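PDB 2IUY: glycosyltransferase from Streptomyces viridochromogenes, which probably transfers a sugar from a nucleotide-linked donor with retention of configuration, as a UDP-binding GT-B enzyme of family GT4 involved in avilamycin A biosynthesis. Local coordinates for residues A[32-35]-A[36-40]; A[168-171]-A[172-176]; A[203-206]-A[207-211]. All coordinates share one frame; numbering follows the deposited sequence.

Interaction 1. Residues A[32-35]-A[36-40]; sequences IQWV and VANLM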
# COMPACT_ATOMS: atom_id res chain seq x y z
N ILE A 32 3.29 3.61 -1.36
CA ILE A 32 4.49 2.84 -1.79
C ILE A 32 5.62 2.79 -0.75
O ILE A 32 6.32 1.77 -0.59
CB ILE A 32 5.07 3.31 -3.16
CG1 ILE A 32 4.08 3.00 -4.30
CG2 ILE A 32 6.48 2.68 -3.44
CD1 ILE A 32 4.43 3.71 -5.67
N GLN A 33 5.79 3.92 -0.06
CA GLN A 33 6.84 4.12 0.92
C GLN A 33 6.60 3.25 2.15
O GLN A 33 7.53 2.73 2.72
CB GLN A 33 6.93 5.61 1.29
CG GLN A 33 7.32 6.50 0.14
CD GLN A 33 6.11 7.17 -0.58
OE1 GLN A 33 4.97 6.70 -0.52
NE2 GLN A 33 6.38 8.27 -1.24
N TRP A 34 5.34 3.10 2.54
CA TRP A 34 4.94 2.14 3.56
C TRP A 34 5.21 0.70 3.09
O TRP A 34 5.75 -0.11 3.83
CB TRP A 34 3.45 2.33 3.98
CG TRP A 34 3.36 3.40 5.07
CD1 TRP A 34 2.80 4.64 4.97
CD2 TRP A 34 3.92 3.30 6.38
NE1 TRP A 34 3.00 5.33 6.16
CE2 TRP A 34 3.67 4.52 7.04
CE3 TRP A 34 4.60 2.28 7.07
CZ2 TRP A 34 4.05 4.74 8.36
CZ3 TRP A 34 5.00 2.51 8.38
CH2 TRP A 34 4.74 3.73 9.00
N VAL A 35 4.89 0.39 1.85
CA VAL A 35 5.17 -0.97 1.32
C VAL A 35 6.64 -1.29 1.49
O VAL A 35 7.00 -2.36 1.97
CB VAL A 35 4.74 -1.14 -0.15
CG1 VAL A 35 5.13 -2.55 -0.68
CG2 VAL A 35 3.21 -0.90 -0.29
N VAL A 36 7.50 -0.38 1.08
CA VAL A 36 8.96 -0.59 1.08
C VAL A 36 9.50 -0.76 2.51
O VAL A 36 10.35 -1.58 2.74
CB VAL A 36 9.68 0.59 0.33
CG1 VAL A 36 11.18 0.41 0.34
CG2 VAL A 36 9.17 0.68 -1.13
N ALA A 37 8.97 0.04 3.46
CA ALA A 37 9.30 -0.07 4.87
C ALA A 37 8.98 -1.48 5.43
O ALA A 37 9.82 -2.08 6.10
CB ALA A 37 8.57 1.04 5.67
N ASN A 38 7.79 -1.98 5.14
CA ASN A 38 7.31 -3.23 5.64
C ASN A 38 8.06 -4.41 4.98
O ASN A 38 8.44 -5.40 5.66
CB ASN A 38 5.78 -3.38 5.39
CG ASN A 38 4.94 -2.56 6.37
OD1 ASN A 38 5.04 -2.74 7.60
ND2 ASN A 38 4.08 -1.71 5.83
N LEU A 39 8.27 -4.28 3.68
CA LEU A 39 9.13 -5.20 2.90
C LEU A 39 10.55 -5.28 3.47
O LEU A 39 11.09 -6.37 3.71
CB LEU A 39 9.16 -4.85 1.39
CG LEU A 39 10.06 -5.81 0.57
CD1 LEU A 39 9.70 -7.30 0.82
CD2 LEU A 39 10.10 -5.54 -0.91
N MSE A 40 11.14 -4.12 3.66
CA MSE A 40 12.49 -3.98 4.16
C MSE A 40 12.68 -4.66 5.53
O MSE A 40 13.71 -5.26 5.79
CB MSE A 40 12.76 -2.48 4.26
CG MSE A 40 13.98 -2.09 5.03
SE MSE A 40 14.03 -0.13 5.05
CE MSE A 40 12.80 0.20 6.56

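Interaction 2. Residues A[168-171]-A[172-176]; sequences MGRV and SPHKG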
# COMPACT_ATOMS: atom_id res chain seq x y z
N MSE A 168 -8.93 6.37 4.73
CA MSE A 168 -7.55 6.78 4.79
C MSE A 168 -6.87 6.65 3.44
O MSE A 168 -6.55 5.53 2.98
CB MSE A 168 -6.79 5.99 5.89
CG MSE A 168 -5.35 6.46 5.98
SE MSE A 168 -4.43 5.72 7.46
CE MSE A 168 -5.13 6.92 8.83
N GLY A 169 -6.70 7.78 2.77
CA GLY A 169 -6.04 7.86 1.48
C GLY A 169 -6.27 9.24 0.87
O GLY A 169 -6.80 10.14 1.52
N ARG A 170 -5.91 9.39 -0.39
CA ARG A 170 -6.20 10.65 -1.10
C ARG A 170 -7.70 10.79 -1.35
O ARG A 170 -8.36 9.84 -1.76
CB ARG A 170 -5.41 10.73 -2.41
CG ARG A 170 -3.92 11.13 -2.20
CD ARG A 170 -3.21 11.26 -3.60
NE ARG A 170 -3.51 10.02 -4.32
CZ ARG A 170 -4.44 9.88 -5.27
NH1 ARG A 170 -5.12 10.95 -5.72
NH2 ARG A 170 -4.63 8.66 -5.80
N VAL A 171 -8.23 11.97 -1.06
CA VAL A 171 -9.65 12.24 -1.27
C VAL A 171 -9.84 12.57 -2.75
O VAL A 171 -9.78 13.73 -3.14
CB VAL A 171 -10.14 13.40 -0.34
CG1 VAL A 171 -11.64 13.75 -0.61
CG2 VAL A 171 -9.85 13.07 1.18
N SER A 172 -10.01 11.52 -3.55
CA SER A 172 -10.09 11.56 -5.02
C SER A 172 -11.17 10.62 -5.43
O SER A 172 -11.43 9.69 -4.72
CB SER A 172 -8.83 11.02 -5.65
OG SER A 172 -7.77 11.91 -5.40
N PRO A 173 -11.83 10.89 -6.57
CA PRO A 173 -12.99 10.11 -7.00
C PRO A 173 -12.74 8.59 -7.17
O PRO A 173 -13.58 7.79 -6.74
CB PRO A 173 -13.39 10.77 -8.33
CG PRO A 173 -13.05 12.19 -8.15
CD PRO A 173 -11.64 12.07 -7.46
N HIS A 174 -11.62 8.21 -7.79
CA HIS A 174 -11.34 6.79 -7.98
C HIS A 174 -11.08 6.04 -6.64
O HIS A 174 -11.14 4.78 -6.61
CB HIS A 174 -10.17 6.59 -8.95
CG HIS A 174 -8.87 7.12 -8.42
ND1 HIS A 174 -8.56 8.46 -8.42
CD2 HIS A 174 -7.82 6.49 -7.85
CE1 HIS A 174 -7.37 8.64 -7.89
NE2 HIS A 174 -6.90 7.47 -7.52
N LYS A 175 -10.79 6.79 -5.56
CA LYS A 175 -10.57 6.19 -4.24
C LYS A 175 -11.88 6.04 -3.46
O LYS A 175 -11.93 5.34 -2.45
CB LYS A 175 -9.55 6.96 -3.39
CG LYS A 175 -8.14 6.99 -3.98
CD LYS A 175 -7.62 5.57 -4.28
CE LYS A 175 -7.35 4.79 -3.01
NZ LYS A 175 -6.36 3.66 -3.24
N GLY A 176 -12.94 6.68 -3.95
CA GLY A 176 -14.29 6.44 -3.44
C GLY A 176 -14.55 7.11 -2.09
O GLY A 176 -15.31 6.57 -1.29

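Interaction 3. Residues A[203-206]-A[207-211]; sequences FDEI and TRRYG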
# COMPACT_ATOMS: atom_id res chain seq x y z
N PHE A 203 -13.94 17.46 -2.97
CA PHE A 203 -14.06 17.70 -1.52
C PHE A 203 -15.34 18.47 -1.21
O PHE A 203 -16.08 18.08 -0.31
CB PHE A 203 -12.85 18.48 -1.01
CG PHE A 203 -12.89 18.77 0.49
CD1 PHE A 203 -12.39 17.86 1.41
CD2 PHE A 203 -13.40 19.97 0.96
CE1 PHE A 203 -12.40 18.16 2.78
CE2 PHE A 203 -13.41 20.28 2.32
CZ PHE A 203 -12.90 19.38 3.22
N ASP A 204 -15.60 19.54 -1.96
CA ASP A 204 -16.81 20.36 -1.78
C ASP A 204 -18.14 19.62 -1.98
O ASP A 204 -19.13 19.89 -1.28
CB ASP A 204 -16.75 21.65 -2.61
CG ASP A 204 -15.77 22.67 -2.02
OD1 ASP A 204 -15.17 22.41 -0.94
OD2 ASP A 204 -15.56 23.71 -2.67
N GLU A 205 -18.16 18.69 -2.93
CA GLU A 205 -19.33 17.86 -3.20
C GLU A 205 -19.64 16.90 -2.02
O GLU A 205 -20.82 16.67 -1.64
CB GLU A 205 -19.11 17.04 -4.50
CG GLU A 205 -20.35 16.18 -4.93
CD GLU A 205 -20.01 15.13 -6.03
OE1 GLU A 205 -18.80 14.94 -6.39
OE2 GLU A 205 -20.98 14.50 -6.54
N ILE A 206 -18.58 16.31 -1.48
CA ILE A 206 -18.69 15.45 -0.32
C ILE A 206 -19.23 16.24 0.89
O ILE A 206 -20.06 15.76 1.64
CB ILE A 206 -17.30 14.82 0.03
CG1 ILE A 206 -16.82 13.89 -1.11
CG2 ILE A 206 -17.35 14.09 1.39
CD1 ILE A 206 -15.31 13.57 -1.07
N THR A 207 -18.74 17.47 1.07
CA THR A 207 -19.15 18.24 2.25
C THR A 207 -20.61 18.71 2.07
O THR A 207 -21.40 18.63 2.99
CB THR A 207 -18.14 19.38 2.60
OG1 THR A 207 -17.89 20.18 1.45
CG2 THR A 207 -16.80 18.80 3.00
N ARG A 208 -20.97 19.10 0.85
CA ARG A 208 -22.35 19.40 0.48
C ARG A 208 -23.32 18.25 0.74
O ARG A 208 -24.36 18.42 1.37
CB ARG A 208 -22.40 19.84 -1.00
CG ARG A 208 -23.79 20.16 -1.50
CD ARG A 208 -23.83 20.63 -2.97
NE ARG A 208 -23.62 19.56 -3.96
CZ ARG A 208 -24.52 18.67 -4.37
NH1 ARG A 208 -25.75 18.65 -3.85
NH2 ARG A 208 -24.19 17.78 -5.28
N ARG A 209 -22.99 17.07 0.23
CA ARG A 209 -23.88 15.94 0.27
C ARG A 209 -23.88 15.21 1.61
O ARG A 209 -24.93 14.71 2.01
CB ARG A 209 -23.57 14.98 -0.88
CG ARG A 209 -23.83 15.65 -2.24
CD ARG A 209 -23.37 14.81 -3.43
NE ARG A 209 -23.80 13.42 -3.35
CZ ARG A 209 -23.76 12.57 -4.39
NH1 ARG A 209 -23.32 13.00 -5.58
NH2 ARG A 209 -24.19 11.31 -4.25
N TYR A 210 -22.71 15.15 2.26
CA TYR A 210 -22.51 14.36 3.48
C TYR A 210 -21.77 15.09 4.59
O TYR A 210 -21.13 14.46 5.42
CB TYR A 210 -21.78 13.06 3.14
CG TYR A 210 -22.53 12.24 2.13
CD1 TYR A 210 -23.70 11.57 2.50
CD2 TYR A 210 -22.10 12.17 0.81
CE1 TYR A 210 -24.42 10.82 1.56
CE2 TYR A 210 -22.80 11.42 -0.13
CZ TYR A 210 -23.96 10.73 0.26
OH TYR A 210 -24.67 9.99 -0.67
N GLY A 211 -21.90 16.42 4.63
CA GLY A 211 -21.20 17.23 5.66
C GLY A 211 -21.34 16.74 7.11
O GLY A 211 -20.35 16.69 7.87

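Interaction 1. Residues A[32-35]-A[36-40]
I32, Q33, W34 and V35 each hand their carbonyl oxygen to the amide four residues on, in V36, A37, N38 and L39, so the two segments form one unbroken run of helix 31-45; the shortest of these bonds, from L39 N to V35 O, measures 2.9 Å. The side chains then divide between two sides of the helix. On the sheet side, V36 has CG1 anti to its backbone N (chi1 179°), which leaves CG2 beside that N and turned back over the preceding turn. This methyl lies 4.1 Å from CG2 of I32, branch against branch, and also close to the carbonyl oxygen of I32. V36 continues onto L8 and L52 of strands 5-9 and 49-53, and L39 also leans on L8. The other side is aromatic and polar. The six-membered part of the W34 indole passes CB of A37 obliquely, with CE3 4.4 Å from it. N38 keeps CG beside its own backbone N (chi1 -77°), folding the amide back along the helix so that ND2 lies 3.1 Å from W34 O. The stronger hold on this buried amide comes from elsewhere: OD1 accepts a hydrogen bond from the backbone N of D148, while ND2 makes a weak one with Y152 OH. W34 meets R225, a UDP-binding residue, in a cation-pi contact. V36 and L39 against the sheet and an aromatic beside the nucleotide site belong to the helix of the beta-alpha-beta unit 5-9, 31-45, 49-53, part of one Rossmann-like domain of the GT-B fold.

Interaction 2. Residues A[168-171]-A[172-176]
R170 reaches across to S172, H174 and K175 in the loop that leaves strand 165-168 and leads into helix 177-187, a connection of the Rossmann-like domain that carries most of the UDP-binding residues. An inverse gamma turn centred on V171 kinks the chain, and a 3-10 turn at 173-175 brings it back beside R170. The tight part is the buried inner side of this bend. There the backbone oxygen of R170 is approached by the aliphatic root of K175, with CB at 3.5 Å. S172 OG lies 2.8 Å from R170 NH1, but the angle is too poor for a hydrogen bond; that hydroxyl is held instead by E199. The H174 ring, buried against W246 and W250, meets W246 edge-to-face.

The looser side is that of the long cationic chains of R170 and K175, only partly buried; the R170 guanidinium spans both sides. K175, one of the UDP-binding residues, is bent at chi2 and chi3, which shortens and curves its chain; its ammonium group forms a salt bridge with E252. Its NZ stays 5.9 Å from R170 NH2, and two such positive groups beside a nucleotide site are consistent with a pocket suited to an anionic diphosphate. R170 is bent at chi3 (-51°), turning the guanidinium toward H174, while its NE is bound to the hydroxyl of Y29, another UDP-binding residue. Two flat groups meet at their edges, their planes 26° apart: R170 NH2 donates to H174 NE2 over 3.1 Å, with the N-H pointing to the acceptor at 155° and each nitrogen close to the plane of the other group.

Interaction 3. Residues A[203-206]-A[207-211]
The F203 ring carries the methyl of T207 on one face and has a carboxylate oxygen, OD1 of D204, at its edge in the ring plane. T207 CG2 stands 4.1 Å from the F203 ring centroid and 23° off the normal, a CH-pi contact displaced toward the CE2 and CZ rim. A second flat group, the R208 guanidinium, has CG of its neighbour R209 over one face, 3.6 Å above the plane. The R209 guanidinium is turned 63° against the carboxylate of E205, and this steep setting goes with a bent bond: R209 NH1 and E205 OE2 form a salt bridge at 2.9 Å whose hydrogen-bond component is weak. The two chains run side by side, methylenes included, with R209 CD 3.6 Å from E205 CG. R208 NH2 remains 4.8 Å from E205 OE2, too far for contact, though the opposite charges probably attract.

The F203-T207 and E205-R209 pairs, each four residues apart, ride on helix 200-210, which connects strands 191-194 and 214-216 as a beta-alpha-beta crossover of the GT-B fold. Toward the sheet and the adjoining helix, I206 packs on V214 and L178, and Y210 lies on L178, A181 and A182. T207 sets its hydroxyl between its backbone N and carbonyl carbon (chi1 52°), the crowded position, and from there OG1 donates to D204 O over 3.0 Å. That carbonyl oxygen also accepts the amide of R208 at 2.9 Å from its N; both donors arrive on the same face of the carbonyl plane, the hydroxyl well above it.

Interactions 1 and 3 show the same helical spacing under opposite conditions. The 32-40 helix is buried near the centre of the chain and relies on apolar branches and an amide held from outside; the 203-211 helix lies at the surface, where a salt bridge and charged side chains join a methyl-on-ring contact, and I206 alone is buried. Interaction 2 is a loop, also largely buried, whose chemistry is that of a binding site. Its centre is about 20 Å from that of interaction 1, which serves the other six-stranded parallel sheet, yet both approach the UDP site. Interactions 2 and 3 share one domain and meet directly: V171 CG1 packs 3.7 Å from I206 CD1.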